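Local coordinates for VC0179-like protein (PDB 4XJ6) that probably joins two purine nucleotides into a cyclic dinucleotide, as a bacterial homologue of cyclic GMP-AMP synthase, at residues A[107-111]-A[112-116]; A[261-264]-A[265-269]. All coordinates share one frame; numbering follows the deposited sequence.

Contact 1: A[107-111]-A[112-116]. With GH3 (3'-deoxy-guanosine-5'-triphosphate), chain D; GH3 (3'-deoxy-guanosine-5'-triphosphate), chain E.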
ATOM      1  N   PHE A 107       5.877  -1.945 -14.621  1.00 23.72           N
ATOM      2  CA  PHE A 107       4.877  -1.826 -13.566  1.00 27.03           C
ATOM      3  C   PHE A 107       4.718  -3.135 -12.803  1.00 32.41           C
ATOM      4  O   PHE A 107       4.491  -4.187 -13.398  1.00 40.47           O
ATOM      5  CB  PHE A 107       3.530  -1.393 -14.149  1.00 25.23           C
ATOM      6  CG  PHE A 107       3.598  -0.132 -14.960  1.00 25.83           C
ATOM      7  CD1 PHE A 107       3.515   1.107 -14.347  1.00 19.85           C
ATOM      8  CD2 PHE A 107       3.740  -0.186 -16.337  1.00 24.35           C
ATOM      9  CE1 PHE A 107       3.576   2.267 -15.091  1.00 20.05           C
ATOM     10  CE2 PHE A 107       3.800   0.972 -17.085  1.00 24.28           C
ATOM     11  CZ  PHE A 107       3.717   2.199 -16.463  1.00 20.70           C
ATOM     12  N   TRP A 108       4.851  -3.058 -11.483  1.00 31.73           N
ATOM     13  CA  TRP A 108       4.673  -4.217 -10.618  1.00 30.54           C
ATOM     14  C   TRP A 108       3.949  -3.817  -9.342  1.00 28.15           C
ATOM     15  O   TRP A 108       4.340  -2.866  -8.665  1.00 28.62           O
ATOM     16  CB  TRP A 108       6.020  -4.868 -10.285  1.00 32.21           C
ATOM     17  CG  TRP A 108       6.682  -5.509 -11.467  1.00 36.56           C
ATOM     18  CD1 TRP A 108       6.188  -6.527 -12.227  1.00 36.53           C
ATOM     19  CD2 TRP A 108       7.967  -5.186 -12.017  1.00 35.00           C
ATOM     20  NE1 TRP A 108       7.079  -6.853 -13.220  1.00 40.23           N
ATOM     21  CE2 TRP A 108       8.181  -6.043 -13.113  1.00 35.28           C
ATOM     22  CE3 TRP A 108       8.958  -4.251 -11.691  1.00 30.74           C
ATOM     23  CZ2 TRP A 108       9.338  -5.999 -13.885  1.00 32.04           C
ATOM     24  CZ3 TRP A 108      10.108  -4.207 -12.460  1.00 32.41           C
ATOM     25  CH2 TRP A 108      10.288  -5.077 -13.544  1.00 30.91           C
ATOM     26  N   THR A 109       2.890  -4.550  -9.021  1.00 26.25           N
ATOM     27  CA  THR A 109       2.097  -4.276  -7.830  1.00 26.10           C
ATOM     28  C   THR A 109       2.791  -4.783  -6.567  1.00 23.78           C
ATOM     29  O   THR A 109       3.306  -5.901  -6.529  1.00 22.96           O
ATOM     30  CB  THR A 109       0.697  -4.912  -7.937  1.00 25.98           C
ATOM     31  OG1 THR A 109       0.062  -4.469  -9.142  1.00 28.39           O
ATOM     32  CG2 THR A 109      -0.164  -4.524  -6.749  1.00 25.33           C
ATOM     33  N   GLN A 110       2.813  -3.943  -5.537  1.00 19.97           N
ATOM     34  CA  GLN A 110       3.308  -4.347  -4.229  1.00 23.70           C
ATOM     35  C   GLN A 110       2.147  -4.318  -3.239  1.00 17.77           C
ATOM     36  O   GLN A 110       1.042  -3.911  -3.587  1.00 18.31           O
ATOM     37  CB  GLN A 110       4.445  -3.429  -3.772  1.00 25.74           C
ATOM     38  CG  GLN A 110       3.984  -2.039  -3.381  1.00 22.29           C
ATOM     39  CD  GLN A 110       5.104  -1.022  -3.378  1.00 20.08           C
ATOM     40  OE1 GLN A 110       5.775  -0.816  -4.389  1.00 19.63           O
ATOM     41  NE2 GLN A 110       5.308  -0.371  -2.239  1.00 21.53           N
ATOM     42  N   GLY A 111       2.387  -4.761  -2.011  1.00 20.20           N
ATOM     43  CA  GLY A 111       1.374  -4.662  -0.978  1.00 18.84           C
ATOM     44  C   GLY A 111       0.296  -5.730  -1.018  1.00 20.45           C
ATOM     45  O   GLY A 111       0.477  -6.791  -1.616  1.00 18.11           O
ATOM     46  N   SER A 112      -0.835  -5.425  -0.386  1.00 22.69           N
ATOM     47  CA  SER A 112      -1.884  -6.404  -0.106  1.00 21.27           C
ATOM     48  C   SER A 112      -2.559  -6.979  -1.348  1.00 20.90           C
ATOM     49  O   SER A 112      -3.131  -8.067  -1.299  1.00 23.12           O
ATOM     50  CB  SER A 112      -2.949  -5.781   0.801  1.00 20.56           C
ATOM     51  OG  SER A 112      -3.658  -4.754   0.131  1.00 21.11           O
ATOM     52  N   PHE A 113      -2.506  -6.251  -2.459  1.00 20.48           N
ATOM     53  CA  PHE A 113      -3.098  -6.752  -3.694  1.00 21.50           C
ATOM     54  C   PHE A 113      -2.163  -7.754  -4.352  1.00 24.46           C
ATOM     55  O   PHE A 113      -2.560  -8.478  -5.264  1.00 29.86           O
ATOM     56  CB  PHE A 113      -3.411  -5.607  -4.661  1.00 25.38           C
ATOM     57  CG  PHE A 113      -4.301  -6.008  -5.806  1.00 33.58           C
ATOM     58  CD1 PHE A 113      -5.664  -6.172  -5.614  1.00 37.38           C
ATOM     59  CD2 PHE A 113      -3.780  -6.214  -7.074  1.00 39.81           C
ATOM     60  CE1 PHE A 113      -6.490  -6.538  -6.663  1.00 38.35           C
ATOM     61  CE2 PHE A 113      -4.604  -6.581  -8.129  1.00 41.94           C
ATOM     62  CZ  PHE A 113      -5.959  -6.741  -7.921  1.00 39.42           C
ATOM     63  N   GLN A 114      -0.921  -7.795  -3.878  1.00 23.12           N
ATOM     64  CA  GLN A 114       0.080  -8.695  -4.433  1.00 22.56           C
ATOM     65  C   GLN A 114       0.191  -9.987  -3.624  1.00 23.06           C
ATOM     66  O   GLN A 114       0.286 -11.071  -4.197  1.00 25.37           O
ATOM     67  CB  GLN A 114       1.440  -7.995  -4.515  1.00 27.15           C
ATOM     68  CG  GLN A 114       2.548  -8.854  -5.110  1.00 26.23           C
ATOM     69  CD  GLN A 114       2.252  -9.301  -6.532  1.00 33.48           C
ATOM     70  OE1 GLN A 114       1.515  -8.641  -7.267  1.00 39.34           O
ATOM     71  NE2 GLN A 114       2.828 -10.432  -6.927  1.00 37.80           N
ATOM     72  N   TYR A 115       0.179  -9.881  -2.296  1.00 25.57           N
ATOM     73  CA  TYR A 115       0.216 -11.082  -1.462  1.00 30.16           C
ATOM     74  C   TYR A 115      -1.139 -11.386  -0.822  1.00 27.14           C
ATOM     75  O   TYR A 115      -1.203 -12.001   0.242  1.00 20.18           O
ATOM     76  CB  TYR A 115       1.298 -10.984  -0.374  1.00 20.05           C
ATOM     77  CG  TYR A 115       1.486  -9.622   0.261  1.00 19.31           C
ATOM     78  CD1 TYR A 115       0.538  -9.094   1.130  1.00 22.94           C
ATOM     79  CD2 TYR A 115       2.637  -8.881   0.021  1.00 26.85           C
ATOM     80  CE1 TYR A 115       0.722  -7.855   1.719  1.00 18.35           C
ATOM     81  CE2 TYR A 115       2.830  -7.645   0.606  1.00 18.77           C
ATOM     82  CZ  TYR A 115       1.871  -7.135   1.453  1.00 23.62           C
ATOM     83  OH  TYR A 115       2.066  -5.901   2.034  1.00 21.92           O
ATOM     84  N   ASP A 116      -2.211 -10.944  -1.476  1.00 28.76           N
ATOM     85  CA  ASP A 116      -3.574 -11.370  -1.146  1.00 23.71           C
ATOM     86  C   ASP A 116      -3.985 -11.126   0.311  1.00 25.29           C
ATOM     87  O   ASP A 116      -4.245 -12.071   1.057  1.00 23.52           O
ATOM     88  CB  ASP A 116      -3.741 -12.859  -1.479  1.00 25.04           C
ATOM     89  CG  ASP A 116      -5.184 -13.326  -1.382  1.00 30.03           C
ATOM     90  OD1 ASP A 116      -6.094 -12.503  -1.615  1.00 28.13           O
ATOM     91  OD2 ASP A 116      -5.407 -14.515  -1.068  1.00 33.71           O
TER
HETATM   92  PG  GH3 D 503      -3.438  -2.407   2.760  1.00 21.70           P
HETATM   93  O1G GH3 D 503      -3.939  -1.761   4.028  1.00 17.32           O
HETATM   94  O2G GH3 D 503      -3.038  -1.361   1.750  1.00 22.35           O
HETATM   95  O3G GH3 D 503      -4.533  -3.257   2.166  1.00 23.59           O
HETATM   96  O3B GH3 D 503      -2.175  -3.328   3.150  1.00 24.21           O
HETATM   97  PB  GH3 D 503      -0.743  -3.200   2.416  1.00 23.09           P
HETATM   98  O1B GH3 D 503       0.013  -4.496   2.570  1.00 27.84           O
HETATM   99  O2B GH3 D 503      -0.885  -2.898   0.946  1.00 20.51           O
HETATM  100  O3A GH3 D 503       0.028  -2.029   3.217  1.00 20.86           O
HETATM  101  PA  GH3 D 503       0.395  -0.608   2.558  1.00 30.08           P
HETATM  102  O1A GH3 D 503       0.446   0.438   3.648  1.00 28.41           O
HETATM  103  O2A GH3 D 503      -0.581  -0.216   1.478  1.00 26.51           O
HETATM  104  O5' GH3 D 503       1.858  -0.785   1.909  1.00 25.68           O
HETATM  105  C5' GH3 D 503       2.035  -1.424   0.666  1.00 24.87           C
HETATM  106  C4' GH3 D 503       3.500  -1.803   0.502  1.00 26.59           C
HETATM  107  O4' GH3 D 503       4.307  -0.675   0.769  1.00 29.44           O
HETATM  108  C3' GH3 D 503       3.955  -2.894   1.454  1.00 26.13           C
HETATM  109  C2' GH3 D 503       5.398  -2.532   1.729  1.00 21.83           C
HETATM  110  O2' GH3 D 503       6.245  -3.245   0.857  1.00 19.99           O
HETATM  111  C1' GH3 D 503       5.498  -1.045   1.434  1.00 21.67           C
HETATM  112  N9  GH3 D 503       5.554  -0.314   2.706  1.00 25.19           N
HETATM  113  C8  GH3 D 503       4.517   0.389   3.262  1.00 23.80           C
HETATM  114  N7  GH3 D 503       4.935   0.935   4.428  1.00 24.48           N
HETATM  115  C5  GH3 D 503       6.234   0.594   4.614  1.00 27.00           C
HETATM  116  C6  GH3 D 503       7.142   0.882   5.625  1.00 25.16           C
HETATM  117  O6  GH3 D 503       6.798   1.574   6.580  1.00 30.10           O
HETATM  118  N1  GH3 D 503       8.426   0.389   5.551  1.00 26.58           N
HETATM  119  C2  GH3 D 503       8.808  -0.385   4.477  1.00 30.31           C
HETATM  120  N2  GH3 D 503      10.052  -0.858   4.411  1.00 31.18           N
HETATM  121  N3  GH3 D 503       7.902  -0.668   3.476  1.00 30.48           N
HETATM  122  C4  GH3 D 503       6.636  -0.189   3.539  1.00 27.68           C
HETATM  123  O3A GH3 E 504       0.465   6.596   3.131  1.00 51.52           O
HETATM  124  PA  GH3 E 504       2.070   6.571   3.006  1.00 70.09           P
HETATM  125  O1A GH3 E 504       2.637   5.811   4.181  1.00 73.91           O
HETATM  126  O2A GH3 E 504       2.657   7.961   2.911  1.00 65.84           O
HETATM  127  O5' GH3 E 504       2.338   5.729   1.661  1.00 39.60           O
HETATM  128  C5' GH3 E 504       1.347   4.864   1.150  1.00 37.03           C
HETATM  129  C4' GH3 E 504       1.942   4.040   0.019  1.00 32.36           C
HETATM  130  O4' GH3 E 504       3.306   4.368  -0.134  1.00 37.56           O
HETATM  131  C3' GH3 E 504       1.898   2.540   0.258  1.00 26.57           C
HETATM  132  C2' GH3 E 504       3.157   2.034  -0.431  1.00 27.19           C
HETATM  133  O2' GH3 E 504       2.854   1.587  -1.732  1.00 25.68           O
HETATM  134  C1' GH3 E 504       4.075   3.241  -0.520  1.00 32.32           C
HETATM  135  N9  GH3 E 504       5.138   3.108   0.486  1.00 24.39           N
HETATM  136  C8  GH3 E 504       5.063   3.641   1.748  1.00 18.49           C
HETATM  137  N7  GH3 E 504       6.204   3.346   2.402  1.00 24.16           N
HETATM  138  C5  GH3 E 504       7.008   2.645   1.571  1.00 23.93           C
HETATM  139  C6  GH3 E 504       8.275   2.112   1.754  1.00 24.93           C
HETATM  140  O6  GH3 E 504       8.848   2.254   2.833  1.00 23.11           O
HETATM  141  N1  GH3 E 504       8.883   1.427   0.726  1.00 25.00           N
HETATM  142  C2  GH3 E 504       8.225   1.276  -0.477  1.00 22.22           C
HETATM  143  N2  GH3 E 504       8.823   0.611  -1.466  1.00 20.21           N
HETATM  144  N3  GH3 E 504       6.959   1.811  -0.652  1.00 24.16           N
HETATM  145  C4  GH3 E 504       6.357   2.486   0.357  1.00 20.95           C
HETATM  146  O   HOH W   1      -1.681  -3.369  -3.117  1.00 22.48           O

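Contact 2: A[261-264]-A[265-269]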
ATOM      1  N   GLU A 261       7.399  -8.439   0.542  1.00 21.39           N
ATOM      2  CA  GLU A 261       6.611  -9.465  -0.129  1.00 23.65           C
ATOM      3  C   GLU A 261       7.188 -10.855   0.133  1.00 26.89           C
ATOM      4  O   GLU A 261       6.458 -11.774   0.517  1.00 22.26           O
ATOM      5  CB  GLU A 261       6.548  -9.195  -1.634  1.00 25.70           C
ATOM      6  CG  GLU A 261       5.864 -10.296  -2.425  1.00 32.69           C
ATOM      7  CD  GLU A 261       5.732  -9.967  -3.900  1.00 40.03           C
ATOM      8  OE1 GLU A 261       6.091  -8.838  -4.303  1.00 42.09           O
ATOM      9  OE2 GLU A 261       5.264 -10.843  -4.657  1.00 40.23           O
ATOM     10  N   ASP A 262       8.495 -10.995  -0.070  1.00 26.05           N
ATOM     11  CA  ASP A 262       9.182 -12.259   0.173  1.00 29.63           C
ATOM     12  C   ASP A 262       9.094 -12.670   1.635  1.00 24.39           C
ATOM     13  O   ASP A 262       8.890 -13.839   1.943  1.00 25.11           O
ATOM     14  CB  ASP A 262      10.651 -12.172  -0.244  1.00 34.20           C
ATOM     15  CG  ASP A 262      10.830 -12.107  -1.744  1.00 37.85           C
ATOM     16  OD1 ASP A 262       9.869 -12.433  -2.471  1.00 33.34           O
ATOM     17  OD2 ASP A 262      11.936 -11.736  -2.192  1.00 43.05           O
ATOM     18  N   TRP A 263       9.249 -11.700   2.531  1.00 23.96           N
ATOM     19  CA  TRP A 263       9.202 -11.970   3.961  1.00 26.59           C
ATOM     20  C   TRP A 263       7.833 -12.464   4.409  1.00 27.32           C
ATOM     21  O   TRP A 263       7.734 -13.392   5.214  1.00 24.48           O
ATOM     22  CB  TRP A 263       9.578 -10.719   4.752  1.00 25.88           C
ATOM     23  CG  TRP A 263       9.067 -10.730   6.156  1.00 27.00           C
ATOM     24  CD1 TRP A 263       9.646 -11.330   7.233  1.00 25.16           C
ATOM     25  CD2 TRP A 263       7.869 -10.108   6.636  1.00 26.85           C
ATOM     26  NE1 TRP A 263       8.885 -11.119   8.356  1.00 32.89           N
ATOM     27  CE2 TRP A 263       7.788 -10.371   8.016  1.00 30.27           C
ATOM     28  CE3 TRP A 263       6.859  -9.352   6.033  1.00 25.83           C
ATOM     29  CZ2 TRP A 263       6.739  -9.906   8.803  1.00 30.02           C
ATOM     30  CZ3 TRP A 263       5.817  -8.891   6.817  1.00 24.27           C
ATOM     31  CH2 TRP A 263       5.765  -9.171   8.188  1.00 26.49           C
ATOM     32  N   PHE A 264       6.779 -11.841   3.890  1.00 22.72           N
ATOM     33  CA  PHE A 264       5.422 -12.196   4.286  1.00 22.25           C
ATOM     34  C   PHE A 264       5.009 -13.545   3.712  1.00 28.77           C
ATOM     35  O   PHE A 264       4.380 -14.348   4.400  1.00 27.66           O
ATOM     36  CB  PHE A 264       4.422 -11.118   3.859  1.00 21.12           C
ATOM     37  CG  PHE A 264       3.019 -11.394   4.311  1.00 26.63           C
ATOM     38  CD1 PHE A 264       2.735 -11.526   5.658  1.00 22.92           C
ATOM     39  CD2 PHE A 264       1.987 -11.529   3.394  1.00 27.25           C
ATOM     40  CE1 PHE A 264       1.449 -11.784   6.085  1.00 20.57           C
ATOM     41  CE2 PHE A 264       0.697 -11.788   3.820  1.00 20.17           C
ATOM     42  CZ  PHE A 264       0.433 -11.915   5.169  1.00 20.23           C
ATOM     43  N   ASN A 265       5.360 -13.791   2.453  1.00 28.22           N
ATOM     44  CA  ASN A 265       5.053 -15.065   1.813  1.00 26.90           C
ATOM     45  C   ASN A 265       5.768 -16.217   2.510  1.00 27.48           C
ATOM     46  O   ASN A 265       5.194 -17.288   2.699  1.00 28.86           O
ATOM     47  CB  ASN A 265       5.421 -15.025   0.328  1.00 29.19           C
ATOM     48  CG  ASN A 265       4.410 -14.251  -0.500  1.00 34.60           C
ATOM     49  OD1 ASN A 265       3.209 -14.301  -0.234  1.00 31.49           O
ATOM     50  ND2 ASN A 265       4.891 -13.529  -1.505  1.00 37.50           N
ATOM     51  N   GLU A 266       7.015 -15.984   2.905  1.00 27.52           N
ATOM     52  CA  GLU A 266       7.780 -16.983   3.643  1.00 32.54           C
ATOM     53  C   GLU A 266       7.165 -17.219   5.019  1.00 31.34           C
ATOM     54  O   GLU A 266       7.178 -18.338   5.532  1.00 28.06           O
ATOM     55  CB  GLU A 266       9.239 -16.549   3.788  1.00 37.63           C
ATOM     56  CG  GLU A 266      10.135 -17.586   4.450  1.00 50.82           C
ATOM     57  CD  GLU A 266      10.331 -18.818   3.590  1.00 59.81           C
ATOM     58  OE1 GLU A 266      10.226 -18.703   2.350  1.00 59.98           O
ATOM     59  OE2 GLU A 266      10.588 -19.902   4.154  1.00 63.59           O
ATOM     60  N   SER A 267       6.634 -16.152   5.610  1.00 25.85           N
ATOM     61  CA  SER A 267       5.984 -16.225   6.914  1.00 28.07           C
ATOM     62  C   SER A 267       4.721 -17.074   6.845  1.00 27.84           C
ATOM     63  O   SER A 267       4.439 -17.863   7.751  1.00 26.28           O
ATOM     64  CB  SER A 267       5.645 -14.825   7.430  1.00 24.59           C
ATOM     65  OG  SER A 267       6.815 -14.093   7.745  1.00 28.11           O
ATOM     66  N   CYS A 268       3.958 -16.903   5.768  1.00 25.02           N
ATOM     67  CA  CYS A 268       2.757 -17.697   5.542  1.00 29.35           C
ATOM     68  C   CYS A 268       3.112 -19.175   5.416  1.00 26.72           C
ATOM     69  O   CYS A 268       2.401 -20.041   5.921  1.00 27.10           O
ATOM     70  CB  CYS A 268       2.020 -17.215   4.289  1.00 24.37           C
ATOM     71  SG  CYS A 268       1.343 -15.539   4.402  1.00 25.50           S
ATOM     72  N   LYS A 269       4.222 -19.451   4.739  1.00 27.36           N
ATOM     73  CA  LYS A 269       4.729 -20.813   4.613  1.00 35.15           C
ATOM     74  C   LYS A 269       5.117 -21.364   5.977  1.00 35.56           C
ATOM     75  O   LYS A 269       4.799 -22.503   6.319  1.00 35.83           O
ATOM     76  CB  LYS A 269       5.941 -20.861   3.678  1.00 40.94           C
ATOM     77  CG  LYS A 269       5.703 -20.327   2.279  1.00 48.60           C
ATOM     78  CD  LYS A 269       6.954 -20.499   1.432  1.00 54.95           C
ATOM     79  CE  LYS A 269       6.904 -19.661   0.166  1.00 58.75           C
ATOM     80  NZ  LYS A 269       7.659 -18.385   0.309  1.00 61.35           N
TER
HETATM   81  O   HOH W   2       3.068 -12.520  -3.604  1.00 38.85           O

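Contact 1: A[107-111]-A[112-116]
Gly-111 O is the point on which the turn 112-116 closes, since the backbone N of Gln-114 and that of Tyr-115 both donate to it. Gln-114 N, 2.8 Å from Gly-111 O, lies above the carbonyl plane, whereas Tyr-115 N approaches within that plane along a C=O...N angle of 158°. The same oxygen sits over the centre of the Tyr-115 ring, 3.2 Å above its plane. Tyr-115 holds its CG between the backbone N and the carbonyl carbon (chi1 38°), a torsion that folds the ring back under the Gly-111 peptide and carries its hydroxyl to the triphosphate of the chain D nucleotide. Here Tyr-115 OH donates to O1B at 2.5 Å.

This is the Gly-Ser motif of the nucleotidyltransferase fold, which follows strand 106-110 and here binds the triphosphate. Ser-112 N gives a hydrogen bond to O2B at 2.9 Å, and Ser-112 OG one to O3G at 2.7 Å. Gly-111, at positive phi, passes its CA 3.5 Å from O2B. Before the turn, Gln-110 NE2 donates to the ribose O4' of the same nucleotide at 3.2 Å, while its OE1 is hydrogen-bonded to Tyr-195.

On the flank away from the nucleotides, Thr-109 CG2 meets the edge of the Phe-113 ring near its plane, 4.0 Å from CD2, and Thr-109 OG1 is held by Arg-34 and Asp-132. Gln-114 has its CG anti to the backbone N, and a bend at chi2 (60°) turns the amide CD and OE1 back alongside Thr-109 O. A water accepts from Phe-113 N and lies within reach of Gln-110 O.

Contact 2: A[261-264]-A[265-269]
Helix 257-271, which lies beside the nucleotide pocket, shows how side chains one turn apart can reinforce the i to i+4 backbone pattern. Trp-263 O receives two donors from Ser-267: the backbone N and, at 2.8 Å, the hydroxyl OG, which reach it from opposite faces of the carbonyl plane. With chi1 at -68°, OG stands beside its own backbone N and is directed back along the helix to that carbonyl. It also lies over one face of the Trp-263 indole, offset toward the rim, 3.7 Å from NE1.

On another side of the helix, Cys-268 SG rests on a face of the Phe-264 ring, 3.9 Å from the centroid and 16° off the normal, a sulfur-aromatic contact. Glu-261 and Asn-265 run alongside each other, pointing the same way, with carboxylate and amide planes 74° apart. A water joins them, donating to Glu-261 OE2 and accepting from Asn-265 ND2, each at 3.0 Å.

Phe-264 and Cys-268 both pack on Leu-275 of helix 274-289, and Trp-263 lies against helix 297-310. The serine hydroxyl thus places a second donor on a carbonyl already used by the helix, while water joins the Glu-261 carboxylate to the Asn-265 amide.

In the fold
Contact 1 and contact 2 lie far apart in sequence, yet their centres are 13 Å apart and their side chains touch. The Tyr-115 ring packs edge-to-face with that of Phe-264, with Tyr-115 CD1 3.6 Å from Phe-264 CD2, and Tyr-115 CB also approaches Asn-265 OD1 at 3.8 Å. Gln-114 NE2 makes a weak hydrogen bond to Glu-261 OE2. Contact 1 holds the phosphates directly and has the side chain of Ser-112 about 4 Å from a magnesium ion. The side chain of Phe-264, in contact 2, is about 11 Å from a bound magnesium ion. Helix 257-271 therefore acts as a second shell, packing against the tyrosine whose hydroxyl binds the triphosphate.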